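Local coordinates for carbon dioxide concentrating mechanism protein CcmK (Synechococcus elongatus, PDB 4OX6), which probably forms hexameric tiles of the carboxysome shell, the protein coat that encloses the carbon dioxide-fixing enzymes of cyanobacteria, at residues A[18-23]-A[94-99]; A[22-27]-A[56-61]; A[28-33]-A[80-85]; A[36-41]-A[70-75]; A[60-65]-A[104-109]. All coordinates share one frame; numbering follows the deposited sequence.

The five contacts join one antiparallel sheet to the elements on its two faces; residues of all five also touch neighbouring subunits. Contact 2 is the central strand pair 19-26 and 56-63. Contacts 1 and 5, with centres about 7 Å apart, join the C-terminal loops to the sheet face carrying I20, N60 and R62. On the other face helices 28-39 and 65-81 pack together: at contact 4 the end of the first meets the middle of the second, and at contact 3, about 13 Å away between centres, the start of the first meets the end of the second and the turn after it. Contacts 1 and 3 are the most distant, at about 24 Å between centres.

Contact 1: A[18-23]-A[94-99]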
# COMPACT_ATOMS: atom_id res chain seq x y z
N GLN A 18 8.92 -30.50 -5.97
CA GLN A 18 9.78 -29.33 -6.27
C GLN A 18 9.98 -28.33 -5.15
O GLN A 18 9.04 -27.78 -4.52
CB GLN A 18 9.35 -28.63 -7.56
CG GLN A 18 9.44 -29.58 -8.74
CD GLN A 18 10.10 -28.92 -9.93
OE1 GLN A 18 9.79 -27.77 -10.25
NE2 GLN A 18 11.08 -29.60 -10.55
N ALA A 19 11.25 -28.06 -4.92
CA ALA A 19 11.65 -27.00 -4.00
C ALA A 19 11.11 -25.66 -4.39
O ALA A 19 10.81 -25.41 -5.57
CB ALA A 19 13.16 -26.90 -3.94
N ILE A 20 11.02 -24.79 -3.38
CA ILE A 20 10.79 -23.35 -3.61
C ILE A 20 11.98 -22.57 -3.16
O ILE A 20 12.52 -22.76 -2.06
CB ILE A 20 9.47 -22.86 -2.96
CG1 ILE A 20 9.34 -21.28 -2.92
CG2 ILE A 20 9.36 -23.32 -1.62
CD1 ILE A 20 8.86 -20.72 -4.22
N GLY A 21 12.39 -21.62 -3.99
CA GLY A 21 13.33 -20.59 -3.56
C GLY A 21 12.61 -19.25 -3.69
O GLY A 21 11.91 -19.00 -4.67
N SER A 22 12.82 -18.41 -2.67
CA SER A 22 12.24 -17.05 -2.70
C SER A 22 13.32 -16.10 -2.27
O SER A 22 14.00 -16.29 -1.31
CB SER A 22 11.06 -16.98 -1.77
OG SER A 22 10.36 -15.72 -1.86
N LEU A 23 13.44 -15.03 -3.05
CA LEU A 23 14.42 -13.98 -2.85
C LEU A 23 13.78 -12.62 -2.90
O LEU A 23 13.00 -12.38 -3.81
CB LEU A 23 15.54 -14.14 -3.91
CG LEU A 23 16.69 -13.12 -3.89
CD1 LEU A 23 17.94 -13.72 -4.59
CD2 LEU A 23 16.38 -11.82 -4.62
N PRO A 94 13.16 -27.28 0.57
CA PRO A 94 13.37 -28.37 -0.38
C PRO A 94 12.14 -29.10 -0.90
O PRO A 94 12.06 -29.52 -2.07
CB PRO A 94 14.34 -29.31 0.35
CG PRO A 94 15.12 -28.45 1.25
CD PRO A 94 14.13 -27.32 1.68
N ARG A 95 11.22 -29.34 0.02
CA ARG A 95 10.06 -30.19 -0.26
C ARG A 95 8.80 -29.54 0.45
O ARG A 95 8.35 -30.04 1.50
CB ARG A 95 10.32 -31.60 0.23
CG ARG A 95 11.48 -32.33 -0.38
CD ARG A 95 11.17 -32.93 -1.75
NE ARG A 95 9.93 -33.71 -1.81
CZ ARG A 95 9.79 -35.02 -2.01
NH1 ARG A 95 10.82 -35.89 -2.13
NH2 ARG A 95 8.54 -35.50 -2.06
N PRO A 96 8.32 -28.43 -0.04
CA PRO A 96 7.28 -27.68 0.71
C PRO A 96 6.02 -28.49 0.78
O PRO A 96 5.57 -29.15 -0.15
CB PRO A 96 7.05 -26.44 -0.17
CG PRO A 96 7.48 -26.85 -1.53
CD PRO A 96 8.61 -27.81 -1.34
N HIS A 97 5.35 -28.36 1.93
CA HIS A 97 4.05 -28.99 2.12
C HIS A 97 3.04 -28.42 1.18
O HIS A 97 2.99 -27.22 0.90
CB HIS A 97 3.59 -28.74 3.54
CG HIS A 97 2.49 -29.64 4.01
ND1 HIS A 97 1.16 -29.40 3.70
CD2 HIS A 97 2.50 -30.72 4.80
CE1 HIS A 97 0.41 -30.35 4.23
NE2 HIS A 97 1.20 -31.16 4.91
N GLU A 98 2.14 -29.27 0.69
CA GLU A 98 1.07 -28.85 -0.21
C GLU A 98 0.18 -27.71 0.29
O GLU A 98 -0.32 -26.91 -0.50
CB GLU A 98 0.21 -30.04 -0.63
CG GLU A 98 -0.61 -30.61 0.47
CD GLU A 98 -1.51 -31.75 -0.01
OE1 GLU A 98 -1.64 -31.89 -1.25
OE2 GLU A 98 -2.07 -32.50 0.84
N ASN A 99 -0.04 -27.64 1.60
CA ASN A 99 -0.85 -26.57 2.15
C ASN A 99 -0.18 -25.20 1.92
O ASN A 99 -0.88 -24.21 1.79
CB ASN A 99 -1.07 -26.86 3.64
CG ASN A 99 -2.15 -26.04 4.31
OD1 ASN A 99 -2.72 -25.06 3.74
ND2 ASN A 99 -2.40 -26.38 5.53
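I20 and P96 make the apolar part of this contact: the CG2 branch of I20 lies against the P96 ring, 4.0 Å from its CG, and the two side chains cross obliquely. The other branch of I20 has its CG1 anti to the backbone N (chi1 168°), which carries CD1 away from the proline and along the sheet toward N60. The closest touches set carbon against carbonyl oxygen. P96 brings CD and CG up to the Q18 carbonyl, 3.2 Å and 3.5 Å from Q18 O. P94 O in turn sits 3.2 Å from A19 CA and 3.4 Å from A19 CB; A19 N is also near it, but at too poor an angle to bond. In the BMC fold the segment 94-99 leads from strand 86-93 to the short helix 98-103, and here it passes the start of the first strand, 19-26. Polar bonding is local or reaches outward. H97, the N-cap of helix 98-103, receives N99 N on its ND1 at 3.0 Å, almost in the ring plane and nearly straight (168°). H97 N bonds to D36 of a neighbouring subunit, which also packs on P96, and R95 NE binds the carbonyl of S16.

Contact 2: A[22-27]-A[56-61]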
# COMPACT_ATOMS: atom_id res chain seq x y z
N SER A 22 12.82 -18.41 -2.67
CA SER A 22 12.24 -17.05 -2.70
C SER A 22 13.32 -16.10 -2.27
O SER A 22 14.00 -16.29 -1.31
CB SER A 22 11.06 -16.98 -1.77
OG SER A 22 10.36 -15.72 -1.86
N LEU A 23 13.44 -15.03 -3.05
CA LEU A 23 14.42 -13.98 -2.85
C LEU A 23 13.78 -12.62 -2.90
O LEU A 23 13.00 -12.38 -3.81
CB LEU A 23 15.54 -14.14 -3.91
CG LEU A 23 16.69 -13.12 -3.89
CD1 LEU A 23 17.94 -13.72 -4.59
CD2 LEU A 23 16.38 -11.82 -4.62
N GLU A 24 14.11 -11.76 -1.95
CA GLU A 24 13.46 -10.44 -1.83
C GLU A 24 14.51 -9.33 -1.82
O GLU A 24 15.54 -9.43 -1.13
CB GLU A 24 12.62 -10.40 -0.54
CG GLU A 24 11.82 -9.12 -0.31
CD GLU A 24 10.84 -9.29 0.81
OE1 GLU A 24 10.13 -10.33 0.83
OE2 GLU A 24 10.73 -8.36 1.63
N THR A 25 14.25 -8.31 -2.63
CA THR A 25 15.07 -7.08 -2.75
C THR A 25 14.29 -5.85 -2.38
O THR A 25 13.05 -5.85 -2.40
CB THR A 25 15.58 -6.87 -4.20
OG1 THR A 25 14.48 -6.75 -5.08
CG2 THR A 25 16.42 -8.04 -4.67
N LYS A 26 15.02 -4.79 -2.05
CA LYS A 26 14.46 -3.45 -2.11
C LYS A 26 14.80 -2.88 -3.47
O LYS A 26 15.98 -2.80 -3.88
CB LYS A 26 14.98 -2.57 -0.97
CG LYS A 26 14.27 -1.22 -0.87
CD LYS A 26 14.62 -0.44 0.37
CE LYS A 26 13.81 -0.92 1.57
NZ LYS A 26 12.51 -0.20 1.60
N GLY A 27 13.74 -2.51 -4.16
CA GLY A 27 13.82 -2.03 -5.53
C GLY A 27 13.32 -3.05 -6.53
O GLY A 27 13.55 -4.26 -6.37
N ARG A 56 9.75 -3.24 -1.70
CA ARG A 56 10.37 -4.56 -1.69
C ARG A 56 9.57 -5.47 -2.56
O ARG A 56 8.33 -5.42 -2.63
CB ARG A 56 10.48 -5.06 -0.25
CG ARG A 56 11.58 -4.34 0.51
CD ARG A 56 11.60 -4.51 2.03
NE ARG A 56 11.77 -5.90 2.40
CZ ARG A 56 12.36 -6.31 3.53
NH1 ARG A 56 12.85 -5.42 4.37
NH2 ARG A 56 12.40 -7.59 3.81
N PHE A 57 10.30 -6.38 -3.21
CA PHE A 57 9.69 -7.36 -4.12
C PHE A 57 10.35 -8.71 -3.91
O PHE A 57 11.58 -8.79 -3.75
CB PHE A 57 9.99 -6.96 -5.58
CG PHE A 57 9.31 -5.68 -6.00
CD1 PHE A 57 9.91 -4.46 -5.82
CD2 PHE A 57 8.07 -5.73 -6.60
CE1 PHE A 57 9.26 -3.28 -6.15
CE2 PHE A 57 7.40 -4.56 -6.98
CZ PHE A 57 8.00 -3.36 -6.75
N ALA A 58 9.55 -9.79 -3.93
CA ALA A 58 10.12 -11.13 -3.86
C ALA A 58 9.84 -11.87 -5.14
O ALA A 58 8.77 -11.73 -5.74
CB ALA A 58 9.54 -11.89 -2.68
N VAL A 59 10.80 -12.67 -5.59
CA VAL A 59 10.61 -13.57 -6.74
C VAL A 59 10.65 -15.00 -6.23
O VAL A 59 11.46 -15.34 -5.37
CB VAL A 59 11.69 -13.35 -7.84
CG1 VAL A 59 13.12 -13.56 -7.38
CG2 VAL A 59 11.38 -14.21 -9.08
N ASN A 60 9.78 -15.83 -6.78
CA ASN A 60 9.61 -17.23 -6.36
C ASN A 60 9.93 -18.14 -7.52
O ASN A 60 9.43 -17.95 -8.66
CB ASN A 60 8.16 -17.42 -5.94
CG ASN A 60 7.81 -16.49 -4.79
OD1 ASN A 60 8.48 -16.51 -3.76
ND2 ASN A 60 6.77 -15.69 -4.97
N ILE A 61 10.84 -19.08 -7.29
CA ILE A 61 11.26 -20.06 -8.28
C ILE A 61 10.99 -21.47 -7.77
O ILE A 61 11.00 -21.76 -6.54
CB ILE A 61 12.73 -19.86 -8.66
CG1 ILE A 61 13.70 -20.17 -7.51
CG2 ILE A 61 12.98 -18.48 -9.23
CD1 ILE A 61 15.15 -20.29 -7.97
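The R56 guanidinium meets E24 at its edge, close to its own plane, and the E24 carboxylate is turned 68° against it; the F57 ring has G27 O 3.7 Å from its CD1, in an oblique approach, and the ring of F28 in an edge-to-face stack. These groups belong to the central antiparallel pair of the BMC sheet, strands 19-26 and 56-63. R56 grips E24 side-on, with both donors on the single oxygen OE2: NE at 2.8 Å reaches its anti lone pair, whereas NH2 at 2.9 Å comes from above the carboxylate plane. E24 stays extended, with CG anti to the backbone N (chi1 -177°), and R56 bends at chi3 (61°) to bring its edge round. OE1 of E24 accepts from F28 N of a neighbouring subunit, so one buried carboxylate serves both the sheet and the hexamer interface. K26 lies beside R56 on the same face and sends NZ to the S54 carbonyl. The backbone alternates regularly. L23 with V59 and T25 with F57 are hydrogen-bonded pairs, V59 N reaching L23 O at 2.8 Å; S22 with N60, E24 with A58 and K26 with R56 are non-hydrogen-bonded pairs. L23, T25, F57 and V59 face the helices 28-39 and 65-81, and T25 OG1 donates to G27 O, two residues on, at 3.0 Å. On the face of E24, at the far end of the pair, S22 OG donates to N60 OD1 at 2.8 Å.

Contact 3: A[28-33]-A[80-85]; sequences FPPILA and KNTPGG
T82 has its OG1 anti to its own carbonyl carbon and its CG2 anti to the backbone N (chi1 -65°), a setting that aims the two branches at different parts of helix 28-39. OG1 comes within 3.2 Å of A33 CB, a tight touch, while CG2 rests on the backbone of P30, 3.9 Å from P30 N. At the root of the branches, T82 CB lies 4.0 Å from P30 CB, and the two side chains stand at about a right angle. The hydroxyl finds its hydrogen bond in the carbonyl of A78, one turn back in helix 65-81. In the BMC fold this is where the chain passes from helix 65-81 into strand 86-93, beside the N-terminal part of helix 28-39. The reversal is a type II beta turn from T82 to G85, closed by G85 N on T82 O at 2.9 Å; G84 takes the positive phi (77°) of its third position. G85 then brings its bare CA against the P30 ring, 3.7 Å from CG. A neighbouring subunit borders the same spot: its T89 OG1 bonds to P83 O, and its W90 packs on T82.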
# COMPACT_ATOMS: atom_id res chain seq x y z
N PHE A 28 12.69 -2.57 -7.60
CA PHE A 28 12.20 -3.40 -8.70
C PHE A 28 13.33 -3.79 -9.68
O PHE A 28 13.48 -4.96 -10.04
CB PHE A 28 11.02 -2.73 -9.42
CG PHE A 28 10.31 -3.58 -10.43
CD1 PHE A 28 9.55 -4.68 -10.02
CD2 PHE A 28 10.43 -3.35 -11.80
CE1 PHE A 28 8.88 -5.45 -10.94
CE2 PHE A 28 9.76 -4.13 -12.72
CZ PHE A 28 9.02 -5.21 -12.28
N PRO A 29 14.20 -2.85 -10.09
CA PRO A 29 15.29 -3.31 -10.96
C PRO A 29 16.14 -4.47 -10.41
O PRO A 29 16.42 -5.40 -11.19
CB PRO A 29 16.11 -2.03 -11.19
CG PRO A 29 15.10 -0.93 -11.06
CD PRO A 29 14.18 -1.38 -9.95
N PRO A 30 16.52 -4.52 -9.12
CA PRO A 30 17.27 -5.68 -8.61
C PRO A 30 16.46 -6.97 -8.65
O PRO A 30 17.10 -8.04 -8.75
CB PRO A 30 17.69 -5.29 -7.21
CG PRO A 30 16.87 -4.11 -6.86
CD PRO A 30 16.44 -3.43 -8.12
N ILE A 31 15.12 -6.96 -8.52
CA ILE A 31 14.40 -8.21 -8.59
C ILE A 31 14.40 -8.75 -10.00
O ILE A 31 14.39 -9.96 -10.20
CB ILE A 31 12.99 -8.09 -7.97
CG1 ILE A 31 12.56 -9.45 -7.42
CG2 ILE A 31 11.92 -7.56 -8.91
CD1 ILE A 31 13.41 -10.00 -6.28
N LEU A 32 14.40 -7.88 -10.99
CA LEU A 32 14.45 -8.33 -12.37
C LEU A 32 15.83 -8.96 -12.61
O LEU A 32 15.99 -10.01 -13.24
CB LEU A 32 14.27 -7.21 -13.37
CG LEU A 32 12.88 -6.54 -13.36
CD1 LEU A 32 12.87 -5.35 -14.37
CD2 LEU A 32 11.75 -7.50 -13.75
N ALA A 33 16.88 -8.30 -12.09
CA ALA A 33 18.27 -8.82 -12.19
C ALA A 33 18.33 -10.18 -11.55
O ALA A 33 18.92 -11.11 -12.12
CB ALA A 33 19.23 -7.88 -11.50
N LYS A 80 22.74 -7.97 -5.46
CA LYS A 80 23.73 -7.15 -4.78
C LYS A 80 24.51 -6.29 -5.73
O LYS A 80 24.88 -5.17 -5.34
CB LYS A 80 24.70 -8.01 -3.95
CG LYS A 80 24.04 -8.79 -2.89
CD LYS A 80 25.06 -9.72 -2.17
CE LYS A 80 25.99 -8.90 -1.31
NZ LYS A 80 26.57 -9.71 -0.19
N ASN A 81 24.69 -6.73 -6.98
CA ASN A 81 25.48 -6.06 -7.97
C ASN A 81 24.65 -5.10 -8.80
O ASN A 81 25.22 -4.40 -9.68
CB ASN A 81 26.14 -7.07 -8.91
CG ASN A 81 27.18 -7.94 -8.22
OD1 ASN A 81 27.65 -7.61 -7.14
ND2 ASN A 81 27.54 -9.05 -8.85
N THR A 82 23.36 -5.03 -8.59
CA THR A 82 22.56 -4.06 -9.33
C THR A 82 22.78 -2.66 -8.73
O THR A 82 22.69 -2.49 -7.52
CB THR A 82 21.05 -4.44 -9.16
OG1 THR A 82 20.80 -5.71 -9.79
CG2 THR A 82 20.16 -3.42 -9.81
N PRO A 83 22.98 -1.64 -9.58
CA PRO A 83 23.17 -0.27 -9.05
C PRO A 83 22.00 0.17 -8.14
O PRO A 83 20.85 0.18 -8.61
CB PRO A 83 23.29 0.59 -10.34
CG PRO A 83 23.80 -0.36 -11.41
CD PRO A 83 23.17 -1.72 -11.04
N GLY A 84 22.30 0.48 -6.90
CA GLY A 84 21.30 0.90 -5.92
C GLY A 84 20.44 -0.23 -5.35
O GLY A 84 19.58 0.05 -4.53
N GLY A 85 20.69 -1.44 -5.77
CA GLY A 85 19.88 -2.57 -5.27
C GLY A 85 20.30 -3.03 -3.89
O GLY A 85 21.43 -2.84 -3.42

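Contact 4: A[36-41]-A[70-75]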
# COMPACT_ATOMS: atom_id res chain seq x y z
N ASP A 36 16.35 -12.95 -13.63
CA ASP A 36 17.02 -13.33 -14.86
C ASP A 36 18.25 -14.17 -14.57
O ASP A 36 18.50 -15.19 -15.28
CB ASP A 36 17.39 -12.13 -15.73
CG ASP A 36 17.82 -12.52 -17.13
OD1 ASP A 36 16.96 -13.06 -17.88
OD2 ASP A 36 19.01 -12.26 -17.48
N ALA A 37 19.04 -13.81 -13.57
CA ALA A 37 20.23 -14.57 -13.22
C ALA A 37 19.84 -15.95 -12.75
O ALA A 37 20.52 -16.94 -13.03
CB ALA A 37 21.05 -13.87 -12.19
N MET A 38 18.77 -16.07 -11.99
CA MET A 38 18.33 -17.35 -11.44
C MET A 38 17.97 -18.32 -12.56
O MET A 38 18.42 -19.49 -12.57
CB MET A 38 17.13 -17.15 -10.51
CG MET A 38 17.52 -16.47 -9.20
SD MET A 38 16.13 -15.67 -8.34
CE MET A 38 15.93 -16.71 -6.93
N VAL A 39 17.16 -17.90 -13.54
CA VAL A 39 16.67 -18.83 -14.57
C VAL A 39 17.78 -19.13 -15.56
O VAL A 39 17.75 -20.22 -16.19
CB VAL A 39 15.40 -18.24 -15.23
CG1 VAL A 39 15.69 -17.02 -16.06
CG2 VAL A 39 14.68 -19.32 -16.04
N LYS A 40 18.83 -18.31 -15.63
CA LYS A 40 19.99 -18.57 -16.47
C LYS A 40 21.02 -19.45 -15.77
O LYS A 40 21.98 -19.88 -16.39
CB LYS A 40 20.61 -17.25 -16.93
CG LYS A 40 19.79 -16.63 -18.08
CD LYS A 40 20.44 -15.29 -18.48
CE LYS A 40 19.72 -14.66 -19.64
NZ LYS A 40 20.09 -13.24 -19.79
N ALA A 41 20.82 -19.80 -14.52
CA ALA A 41 21.86 -20.49 -13.75
C ALA A 41 21.49 -21.92 -13.39
O ALA A 41 22.33 -22.70 -12.90
CB ALA A 41 22.11 -19.74 -12.46
N THR A 70 21.71 -23.54 -6.86
CA THR A 70 22.65 -22.90 -7.76
C THR A 70 22.00 -21.61 -8.34
O THR A 70 22.68 -20.58 -8.51
CB THR A 70 23.18 -23.87 -8.79
OG1 THR A 70 24.32 -23.27 -9.43
CG2 THR A 70 22.17 -24.28 -9.73
N ALA A 71 20.72 -21.68 -8.66
CA ALA A 71 19.98 -20.50 -9.11
C ALA A 71 19.99 -19.38 -8.07
O ALA A 71 20.23 -18.20 -8.37
CB ALA A 71 18.57 -20.85 -9.49
N MET A 72 19.77 -19.75 -6.80
CA MET A 72 19.75 -18.77 -5.72
C MET A 72 21.08 -18.07 -5.56
O MET A 72 21.10 -16.85 -5.38
CB MET A 72 19.39 -19.47 -4.44
CG MET A 72 19.12 -18.56 -3.25
SD MET A 72 17.77 -17.34 -3.46
CE MET A 72 16.36 -18.43 -3.50
N ASP A 73 22.20 -18.79 -5.73
CA ASP A 73 23.50 -18.18 -5.57
C ASP A 73 23.62 -17.08 -6.64
O ASP A 73 24.10 -15.98 -6.38
CB ASP A 73 24.61 -19.22 -5.77
CG ASP A 73 24.79 -20.14 -4.57
OD1 ASP A 73 24.46 -19.75 -3.46
OD2 ASP A 73 25.29 -21.27 -4.83
N ALA A 74 23.16 -17.37 -7.86
CA ALA A 74 23.26 -16.36 -8.94
C ALA A 74 22.33 -15.21 -8.69
O ALA A 74 22.70 -14.05 -8.99
CB ALA A 74 22.95 -17.02 -10.27
N GLY A 75 21.12 -15.46 -8.19
CA GLY A 75 20.19 -14.38 -7.92
C GLY A 75 20.74 -13.45 -6.82
O GLY A 75 20.57 -12.23 -6.91
O HOH W 1 24.85 -22.34 -12.07
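M38 and M72 run side by side and point the same way, their methyl ends CE and CE 3.9 Å apart. They lie between helices 28-39 and 65-81 on the side of the sheet; these helices are the pair packed against one face of the BMC sheet. Each methionine reaches this place by a different route. M38 has CG anti to its carbonyl carbon (chi1 -71°), continues nearly straight through chi2 and bends only at its thioether, where chi3 is 110°. M72 leaves its backbone with CG anti to N (chi1 -171°) and folds at both later torsions, which returns CE toward its partner. Both side chains meet L23 of the sheet, and M38 also packs on V59 and I61. Farther from the sheet, small residues let the backbones come close. M38 CG slips in between A71 and G75, 3.3 Å from A71 O and 3.6 Å from G75 CA, and A71 CB faces the M38 carbonyl. A37 rests its CB 3.6 Å from A74 O, and A41 sets its CB 3.6 Å from A74 CB. On the outer side of helix 28-39, K40 NZ forms a salt bridge with the syn lone pair of D36 OD2 and also reaches R95 O of a neighbouring subunit. Beyond the end of helix 28-39, the A41 carbonyl meets T70 CG2, and a water bridges the gap, donating to A41 O at 2.7 Å and bonding T70 OG1 at 2.8 Å.

Contact 5: A[60-65]-A[104-109]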
# COMPACT_ATOMS: atom_id res chain seq x y z
N ASN A 60 9.78 -15.83 -6.78
CA ASN A 60 9.61 -17.23 -6.36
C ASN A 60 9.93 -18.14 -7.52
O ASN A 60 9.43 -17.95 -8.66
CB ASN A 60 8.16 -17.42 -5.94
CG ASN A 60 7.81 -16.49 -4.79
OD1 ASN A 60 8.48 -16.51 -3.76
ND2 ASN A 60 6.77 -15.69 -4.97
N ILE A 61 10.84 -19.08 -7.29
CA ILE A 61 11.26 -20.06 -8.28
C ILE A 61 10.99 -21.47 -7.77
O ILE A 61 11.00 -21.76 -6.54
CB ILE A 61 12.73 -19.86 -8.66
CG1 ILE A 61 13.70 -20.17 -7.51
CG2 ILE A 61 12.98 -18.48 -9.23
CD1 ILE A 61 15.15 -20.29 -7.97
N ARG A 62 10.85 -22.39 -8.71
CA ARG A 62 10.64 -23.80 -8.39
C ARG A 62 11.59 -24.67 -9.20
O ARG A 62 11.86 -24.39 -10.36
CB ARG A 62 9.23 -24.26 -8.70
CG ARG A 62 8.11 -23.47 -8.05
CD ARG A 62 8.09 -23.52 -6.50
NE ARG A 62 7.85 -24.83 -5.93
CZ ARG A 62 6.66 -25.40 -5.80
NH1 ARG A 62 5.56 -24.76 -6.06
NH2 ARG A 62 6.58 -26.61 -5.27
N GLY A 63 12.06 -25.75 -8.59
CA GLY A 63 12.88 -26.73 -9.30
C GLY A 63 13.38 -27.75 -8.31
O GLY A 63 13.01 -27.69 -7.11
N ASP A 64 14.16 -28.71 -8.77
CA ASP A 64 14.82 -29.61 -7.84
C ASP A 64 15.70 -28.81 -6.91
O ASP A 64 16.27 -27.78 -7.30
CB ASP A 64 15.67 -30.63 -8.56
CG ASP A 64 14.86 -31.63 -9.31
OD1 ASP A 64 13.62 -31.68 -9.14
OD2 ASP A 64 15.53 -32.38 -10.08
N VAL A 65 15.87 -29.24 -5.64
CA VAL A 65 16.56 -28.39 -4.69
C VAL A 65 18.00 -28.04 -5.15
O VAL A 65 18.45 -26.90 -4.90
CB VAL A 65 16.54 -28.93 -3.24
CG1 VAL A 65 17.39 -30.08 -3.07
CG2 VAL A 65 16.90 -27.80 -2.25
N PHE A 104 -0.26 -19.82 -0.54
CA PHE A 104 0.65 -18.77 -1.02
C PHE A 104 0.81 -18.89 -2.52
O PHE A 104 0.79 -19.99 -3.06
CB PHE A 104 1.99 -18.94 -0.34
CG PHE A 104 1.99 -18.61 1.13
CD1 PHE A 104 2.19 -17.35 1.58
CD2 PHE A 104 1.79 -19.58 2.07
CE1 PHE A 104 2.19 -17.03 2.95
CE2 PHE A 104 1.80 -19.29 3.43
CZ PHE A 104 2.02 -18.02 3.87
N PRO A 105 1.01 -17.73 -3.18
CA PRO A 105 1.09 -17.77 -4.63
C PRO A 105 2.46 -18.22 -5.09
O PRO A 105 3.21 -17.35 -5.63
CB PRO A 105 0.79 -16.30 -4.98
CG PRO A 105 1.37 -15.52 -3.82
CD PRO A 105 1.03 -16.37 -2.64
N ILE A 106 2.73 -19.53 -5.04
CA ILE A 106 4.02 -20.08 -5.37
C ILE A 106 3.91 -21.31 -6.27
O ILE A 106 4.91 -21.97 -6.54
CB ILE A 106 4.89 -20.46 -4.12
CG1 ILE A 106 4.17 -21.52 -3.27
CG2 ILE A 106 5.19 -19.20 -3.36
CD1 ILE A 106 5.04 -22.20 -2.25
N GLY A 107 2.69 -21.60 -6.75
CA GLY A 107 2.46 -22.70 -7.67
C GLY A 107 2.79 -22.37 -9.11
O GLY A 107 3.02 -21.23 -9.44
N PHE A 108 2.73 -23.39 -9.97
CA PHE A 108 2.92 -23.25 -11.40
C PHE A 108 1.62 -22.81 -12.10
O PHE A 108 0.66 -23.57 -12.13
CB PHE A 108 3.37 -24.59 -12.00
CG PHE A 108 4.73 -25.02 -11.59
CD1 PHE A 108 5.84 -24.69 -12.30
CD2 PHE A 108 4.89 -25.86 -10.50
CE1 PHE A 108 7.09 -25.15 -11.94
CE2 PHE A 108 6.13 -26.29 -10.13
CZ PHE A 108 7.24 -25.92 -10.87
N GLY A 109 1.60 -21.62 -12.67
CA GLY A 109 0.43 -21.13 -13.39
C GLY A 109 0.51 -21.46 -14.88
O GLY A 109 1.55 -21.86 -15.39
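R62 and the I106-F108 loop meet on the face of the BMC sheet away from its two long helices, where the C-terminal chain returns after helix 98-103. R62 is folded at its second and third torsions (chi2 -63°), which brings its guanidinium up to the loop. NH1 donates to I106 O at 2.9 Å, with an N-H...O angle of 154°. The oxygen lies close to the guanidinium plane, but the nitrogen stands well above the plane of the carbonyl and off its lone pairs. F108 comes in from another side: its CZ touches R62 CB at 3.4 Å and its CE2 lies over one face of the guanidinium, the ring tilted 34° to it. F108 also makes a cation-pi contact with R116. Two residues before R62 on the strand, N60 meets I106, whose CG2 lies 4.0 Å from N60 CG, the two side chains about perpendicular; N60 OD1 is held by S22 OG. P105, just before, is the centre of an inverse gamma turn, and its carbonyl bonds to S48 OG. The buried R62 has further partners on all three nitrogens: NE on A19 O, NH2 on Q18 O, and NH1 in a salt bridge with E101. Three carbonyls and one carboxylate thus fix the guanidinium's rotation, and E101 probably balances the charge that the loop and strand 19-26 enclose.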